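Local structure of vascular endothelial growth factor homolog (Orf virus, 2GNN) at residues T34-F43 / G86-E94. The protein is a secreted, disulfide-linked homodimeric growth factor of the PDGF/VEGF family that binds vascular endothelial growth factor receptors and induces endothelial proliferation. Residues are numbered along the deposited sequence; the frame is centred on the assembly and turned at random.
Sequences THPELTSQRF and GMQRLSFVE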
ATOM      1  N   THR B  34      -9.465  10.492   4.055  1.00 60.29           N
ATOM      2  CA  THR B  34     -10.634   9.754   3.658  1.00 61.56           C
ATOM      3  C   THR B  34     -11.877  10.471   4.182  1.00 63.50           C
ATOM      4  O   THR B  34     -12.975  10.287   3.664  1.00 62.16           O
ATOM      5  CB  THR B  34     -10.639   8.344   4.251  1.00 61.92           C
ATOM      6  OG1 THR B  34     -10.787   8.445   5.666  1.00 63.24           O
ATOM      7  CG2 THR B  34      -9.343   7.575   3.915  1.00 60.64           C
ATOM      8  N   HIS B  35     -11.695  11.291   5.214  1.00 63.67           N
ATOM      9  CA  HIS B  35     -12.805  12.017   5.826  1.00 58.49           C
ATOM     10  C   HIS B  35     -12.496  13.487   6.066  1.00 57.12           C
ATOM     11  O   HIS B  35     -12.458  13.916   7.209  1.00 61.44           O
ATOM     12  CB  HIS B  35     -13.184  11.343   7.139  1.00 58.37           C
ATOM     13  CG  HIS B  35     -13.981  10.091   6.967  1.00 59.25           C
ATOM     14  ND1 HIS B  35     -13.405   8.886   6.635  1.00 58.66           N
ATOM     15  CD2 HIS B  35     -15.310   9.851   7.093  1.00 53.59           C
ATOM     16  CE1 HIS B  35     -14.341   7.956   6.565  1.00 57.18           C
ATOM     17  NE2 HIS B  35     -15.506   8.514   6.847  1.00 56.03           N
ATOM     18  N   PRO B  36     -12.268  14.270   4.993  1.00 56.42           N
ATOM     19  CA  PRO B  36     -11.854  15.671   5.123  1.00 56.03           C
ATOM     20  C   PRO B  36     -12.814  16.565   5.891  1.00 59.71           C
ATOM     21  O   PRO B  36     -12.440  17.660   6.323  1.00 60.48           O
ATOM     22  CB  PRO B  36     -11.774  16.153   3.672  1.00 56.74           C
ATOM     23  CG  PRO B  36     -12.393  15.094   2.841  1.00 52.98           C
ATOM     24  CD  PRO B  36     -12.323  13.837   3.587  1.00 54.98           C
ATOM     25  N   GLU B  37     -14.051  16.114   6.036  1.00 62.93           N
ATOM     26  CA  GLU B  37     -15.103  16.924   6.641  1.00 63.01           C
ATOM     27  C   GLU B  37     -15.034  16.812   8.171  1.00 61.84           C
ATOM     28  O   GLU B  37     -15.614  17.620   8.899  1.00 59.31           O
ATOM     29  CB  GLU B  37     -16.479  16.512   6.081  1.00 65.32           C
ATOM     30  CG  GLU B  37     -17.029  15.155   6.606  1.00 73.37           C
ATOM     31  CD  GLU B  37     -16.430  13.891   5.941  1.00 81.53           C
ATOM     32  OE1 GLU B  37     -15.594  13.979   5.004  1.00 76.37           O
ATOM     33  OE2 GLU B  37     -16.820  12.784   6.369  1.00 82.17           O
ATOM     34  N   LEU B  38     -14.302  15.810   8.652  1.00 59.37           N
ATOM     35  CA  LEU B  38     -14.053  15.666  10.084  1.00 57.92           C
ATOM     36  C   LEU B  38     -12.779  16.431  10.461  1.00 58.91           C
ATOM     37  O   LEU B  38     -11.693  15.848  10.612  1.00 61.79           O
ATOM     38  CB  LEU B  38     -13.964  14.188  10.453  1.00 57.21           C
ATOM     39  CG  LEU B  38     -15.281  13.395  10.372  1.00 55.94           C
ATOM     40  CD1 LEU B  38     -14.997  11.930  10.640  1.00 47.85           C
ATOM     41  CD2 LEU B  38     -16.288  13.913  11.360  1.00 62.12           C
ATOM     42  N   THR B  39     -12.928  17.746  10.565  1.00 58.35           N
ATOM     43  CA  THR B  39     -11.835  18.691  10.748  1.00 54.88           C
ATOM     44  C   THR B  39     -11.652  18.912  12.249  1.00 55.45           C
ATOM     45  O   THR B  39     -12.533  18.550  13.035  1.00 54.84           O
ATOM     46  CB  THR B  39     -12.245  20.042  10.190  1.00 55.18           C
ATOM     47  OG1 THR B  39     -13.532  20.341  10.707  1.00 53.15           O
ATOM     48  CG2 THR B  39     -12.291  20.074   8.669  1.00 51.99           C
ATOM     49  N   SER B  40     -10.542  19.552  12.640  1.00 56.81           N
ATOM     50  CA  SER B  40     -10.186  19.779  14.056  1.00 57.64           C
ATOM     51  C   SER B  40     -10.248  18.516  14.909  1.00 58.30           C
ATOM     52  O   SER B  40     -10.767  18.530  16.024  1.00 63.67           O
ATOM     53  CB  SER B  40     -11.063  20.873  14.683  1.00 55.47           C
ATOM     54  OG  SER B  40     -10.663  22.142  14.205  1.00 67.73           O
ATOM     55  N   GLN B  41      -9.774  17.397  14.379  1.00 60.23           N
ATOM     56  CA  GLN B  41      -9.743  16.165  15.176  1.00 58.15           C
ATOM     57  C   GLN B  41      -8.587  15.271  14.740  1.00 60.49           C
ATOM     58  O   GLN B  41      -8.005  15.473  13.671  1.00 61.33           O
ATOM     59  CB  GLN B  41     -11.072  15.420  15.141  1.00 55.96           C
ATOM     60  CG  GLN B  41     -11.188  14.345  14.061  1.00 59.79           C
ATOM     61  CD  GLN B  41     -12.358  13.448  14.297  1.00 62.95           C
ATOM     62  OE1 GLN B  41     -13.498  13.827  14.034  1.00 70.90           O
ATOM     63  NE2 GLN B  41     -12.102  12.250  14.828  1.00 65.21           N
ATOM     64  N   ARG B  42      -8.239  14.306  15.590  1.00 61.87           N
ATOM     65  CA  ARG B  42      -7.185  13.344  15.269  1.00 59.48           C
ATOM     66  C   ARG B  42      -7.794  11.980  15.228  1.00 59.72           C
ATOM     67  O   ARG B  42      -8.835  11.757  15.843  1.00 56.50           O
ATOM     68  CB  ARG B  42      -6.080  13.388  16.324  1.00 61.27           C
ATOM     69  CG  ARG B  42      -5.303  14.684  16.317  1.00 62.90           C
ATOM     70  CD  ARG B  42      -3.864  14.422  16.485  1.00 72.16           C
ATOM     71  NE  ARG B  42      -3.078  15.625  16.289  1.00 75.24           N
ATOM     72  CZ  ARG B  42      -2.327  15.855  15.220  1.00 77.46           C
ATOM     73  NH1 ARG B  42      -2.270  14.956  14.248  1.00 72.22           N
ATOM     74  NH2 ARG B  42      -1.631  16.982  15.125  1.00 75.00           N
ATOM     75  N   PHE B  43      -7.150  11.067  14.506  1.00 58.55           N
ATOM     76  CA  PHE B  43      -7.605   9.673  14.480  1.00 58.59           C
ATOM     77  C   PHE B  43      -6.524   8.742  14.988  1.00 59.62           C
ATOM     78  O   PHE B  43      -5.341   8.935  14.728  1.00 57.06           O
ATOM     79  CB  PHE B  43      -8.029   9.243  13.072  1.00 56.99           C
ATOM     80  CG  PHE B  43      -9.062  10.163  12.443  1.00 63.30           C
ATOM     81  CD1 PHE B  43      -8.667  11.277  11.721  1.00 55.26           C
ATOM     82  CD2 PHE B  43     -10.428   9.904  12.577  1.00 65.34           C
ATOM     83  CE1 PHE B  43      -9.621  12.144  11.144  1.00 62.08           C
ATOM     84  CE2 PHE B  43     -11.377  10.752  12.005  1.00 64.92           C
ATOM     85  CZ  PHE B  43     -10.966  11.869  11.288  1.00 55.04           C
ATOM     86  N   GLY B  86     -13.097   9.406  21.900  1.00 55.85           N
ATOM     87  CA  GLY B  86     -14.207   8.448  21.869  1.00 54.63           C
ATOM     88  C   GLY B  86     -14.177   7.653  20.591  1.00 55.32           C
ATOM     89  O   GLY B  86     -13.683   8.133  19.574  1.00 58.77           O
ATOM     90  N   MET B  87     -14.691   6.431  20.636  1.00 57.24           N
ATOM     91  CA  MET B  87     -14.737   5.593  19.438  1.00 60.63           C
ATOM     92  C   MET B  87     -15.671   6.190  18.367  1.00 62.08           C
ATOM     93  O   MET B  87     -16.649   6.861  18.700  1.00 61.23           O
ATOM     94  CB  MET B  87     -15.160   4.163  19.795  1.00 60.15           C
ATOM     95  CG  MET B  87     -14.274   3.476  20.866  1.00 58.71           C
ATOM     96  SD  MET B  87     -12.509   3.546  20.454  1.00 60.12           S
ATOM     97  CE  MET B  87     -12.369   2.311  19.174  1.00 47.11           C
ATOM     98  N   GLN B  88     -15.333   5.958  17.097  1.00 60.85           N
ATOM     99  CA  GLN B  88     -16.169   6.324  15.958  1.00 59.14           C
ATOM    100  C   GLN B  88     -16.202   5.195  14.953  1.00 60.09           C
ATOM    101  O   GLN B  88     -15.146   4.744  14.527  1.00 63.23           O
ATOM    102  CB  GLN B  88     -15.569   7.526  15.248  1.00 58.88           C
ATOM    103  CG  GLN B  88     -15.723   8.820  15.962  1.00 55.51           C
ATOM    104  CD  GLN B  88     -15.161   9.944  15.155  1.00 61.86           C
ATOM    105  OE1 GLN B  88     -14.082  10.457  15.446  1.00 64.14           O
ATOM    106  NE2 GLN B  88     -15.886  10.340  14.116  1.00 61.20           N
ATOM    107  N   ARG B  89     -17.392   4.723  14.578  1.00 61.69           N
ATOM    108  CA  ARG B  89     -17.512   3.858  13.400  1.00 62.94           C
ATOM    109  C   ARG B  89     -17.594   4.742  12.160  1.00 62.61           C
ATOM    110  O   ARG B  89     -18.497   5.571  12.050  1.00 64.51           O
ATOM    111  CB  ARG B  89     -18.734   2.942  13.459  1.00 64.11           C
ATOM    112  CG  ARG B  89     -18.935   2.188  14.757  1.00 78.74           C
ATOM    113  CD  ARG B  89     -20.101   2.777  15.549  1.00 93.33           C
ATOM    114  NE  ARG B  89     -21.323   1.973  15.442  1.00 98.30           N
ATOM    115  CZ  ARG B  89     -22.560   2.426  15.662  1.00100.28           C
ATOM    116  NH1 ARG B  89     -22.777   3.697  15.990  1.00 92.29           N
ATOM    117  NH2 ARG B  89     -23.595   1.598  15.541  1.00 99.35           N
ATOM    118  N   LEU B  90     -16.651   4.574  11.239  1.00 62.27           N
ATOM    119  CA  LEU B  90     -16.628   5.352  10.005  1.00 60.78           C
ATOM    120  C   LEU B  90     -16.630   4.439   8.782  1.00 60.92           C
ATOM    121  O   LEU B  90     -16.268   3.277   8.877  1.00 62.77           O
ATOM    122  CB  LEU B  90     -15.426   6.284   9.990  1.00 62.50           C
ATOM    123  CG  LEU B  90     -15.389   7.364  11.076  1.00 67.74           C
ATOM    124  CD1 LEU B  90     -14.058   8.100  11.063  1.00 64.24           C
ATOM    125  CD2 LEU B  90     -16.568   8.348  10.952  1.00 71.15           C
ATOM    126  N   SER B  91     -17.059   4.967   7.639  1.00 60.13           N
ATOM    127  CA  SER B  91     -17.233   4.181   6.419  1.00 57.34           C
ATOM    128  C   SER B  91     -16.113   4.507   5.454  1.00 57.93           C
ATOM    129  O   SER B  91     -15.698   5.664   5.350  1.00 57.58           O
ATOM    130  CB  SER B  91     -18.587   4.507   5.784  1.00 58.53           C
ATOM    131  OG  SER B  91     -18.854   3.715   4.634  1.00 55.14           O
ATOM    132  N   PHE B  92     -15.610   3.482   4.768  1.00 56.89           N
ATOM    133  CA  PHE B  92     -14.498   3.638   3.825  1.00 57.75           C
ATOM    134  C   PHE B  92     -14.812   2.910   2.530  1.00 59.00           C
ATOM    135  O   PHE B  92     -15.478   1.877   2.526  1.00 56.62           O
ATOM    136  CB  PHE B  92     -13.188   3.083   4.417  1.00 60.72           C
ATOM    137  CG  PHE B  92     -12.787   3.730   5.712  1.00 54.87           C
ATOM    138  CD1 PHE B  92     -13.344   3.308   6.920  1.00 58.37           C
ATOM    139  CD2 PHE B  92     -11.882   4.771   5.724  1.00 53.69           C
ATOM    140  CE1 PHE B  92     -13.001   3.928   8.114  1.00 55.40           C
ATOM    141  CE2 PHE B  92     -11.533   5.394   6.919  1.00 52.54           C
ATOM    142  CZ  PHE B  92     -12.092   4.956   8.116  1.00 51.05           C
ATOM    143  N   VAL B  93     -14.328   3.456   1.426  1.00 60.35           N
ATOM    144  CA  VAL B  93     -14.516   2.826   0.134  1.00 62.47           C
ATOM    145  C   VAL B  93     -13.350   1.866  -0.131  1.00 63.83           C
ATOM    146  O   VAL B  93     -12.196   2.276  -0.064  1.00 62.55           O
ATOM    147  CB  VAL B  93     -14.634   3.892  -0.986  1.00 63.11           C
ATOM    148  CG1 VAL B  93     -14.824   3.236  -2.342  1.00 62.04           C
ATOM    149  CG2 VAL B  93     -15.803   4.844  -0.692  1.00 64.47           C
ATOM    150  N   GLU B  94     -13.660   0.597  -0.403  1.00 63.15           N
ATOM    151  CA  GLU B  94     -12.660  -0.392  -0.840  1.00 64.99           C
ATOM    152  C   GLU B  94     -12.957  -0.779  -2.280  1.00 63.92           C
ATOM    153  O   GLU B  94     -14.116  -0.834  -2.672  1.00 64.92           O
ATOM    154  CB  GLU B  94     -12.741  -1.678  -0.014  1.00 65.52           C
ATOM    155  CG  GLU B  94     -12.811  -1.499   1.481  1.00 74.79           C
ATOM    156  CD  GLU B  94     -11.474  -1.655   2.171  1.00 72.92           C
ATOM    157  OE1 GLU B  94     -10.548  -2.269   1.609  1.00 72.26           O
ATOM    158  OE2 GLU B  94     -11.354  -1.171   3.303  1.00 82.96           O
TER
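The first torsions of His35 and Phe92, with CG of each ring anti to its own carbonyl carbon (chi1 -77° for His35), help to bring the two rings together and carry the side chains across one another nearly at a right angle. The result is a T-shaped pair: His35 CE1 stands 3.8 Å from Phe92 CE2, above the ring face but displaced toward its rim, with the ring planes at 70°. The same imidazole edge faces the backbone of the strand, where His35 CE1 makes a tight approach of 2.9 Å to Ser91 O, the oxygen lying near the ring plane; NE2 is also close to this oxygen but too poorly angled for a hydrogen bond. At the adjacent corner, ND1 donates to Thr34 OG1 over 2.8 Å, nearly in the imidazole plane, and Thr34 OG1 is also hydrogen-bonded to Val31 O, which ties the imidazole to the short helix 31-34. Leu90 supplies the apolar centre. Its CB touches His35 NE2 at 3.9 Å, its CD1 lies over one face of that ring and 3.9 Å from Phe43 CE2, while its CD2 meets Leu38 CD1 tip to tip at 3.9 Å. Farther along, Gln41 and Gln88 approach from opposite directions. Gln41 NE2 donates to Gln88 OE1 at 2.7 Å, almost straight (N-H...O 176°) and in the carbonyl plane, and that oxygen also accepts Ala79 N from the partner strand 62-79. The contact thus folds the loop between helix 31-34 and strand 47-54 against strand 85-102, one of the long paired strands of the cystine-knot fold; the loop carries Ser40 of a pocket that holds benzamidine, probably from the crystallisation liquor. Chemically, the doubly engaged Gln88 oxygen links the loop to both strands of the hairpin.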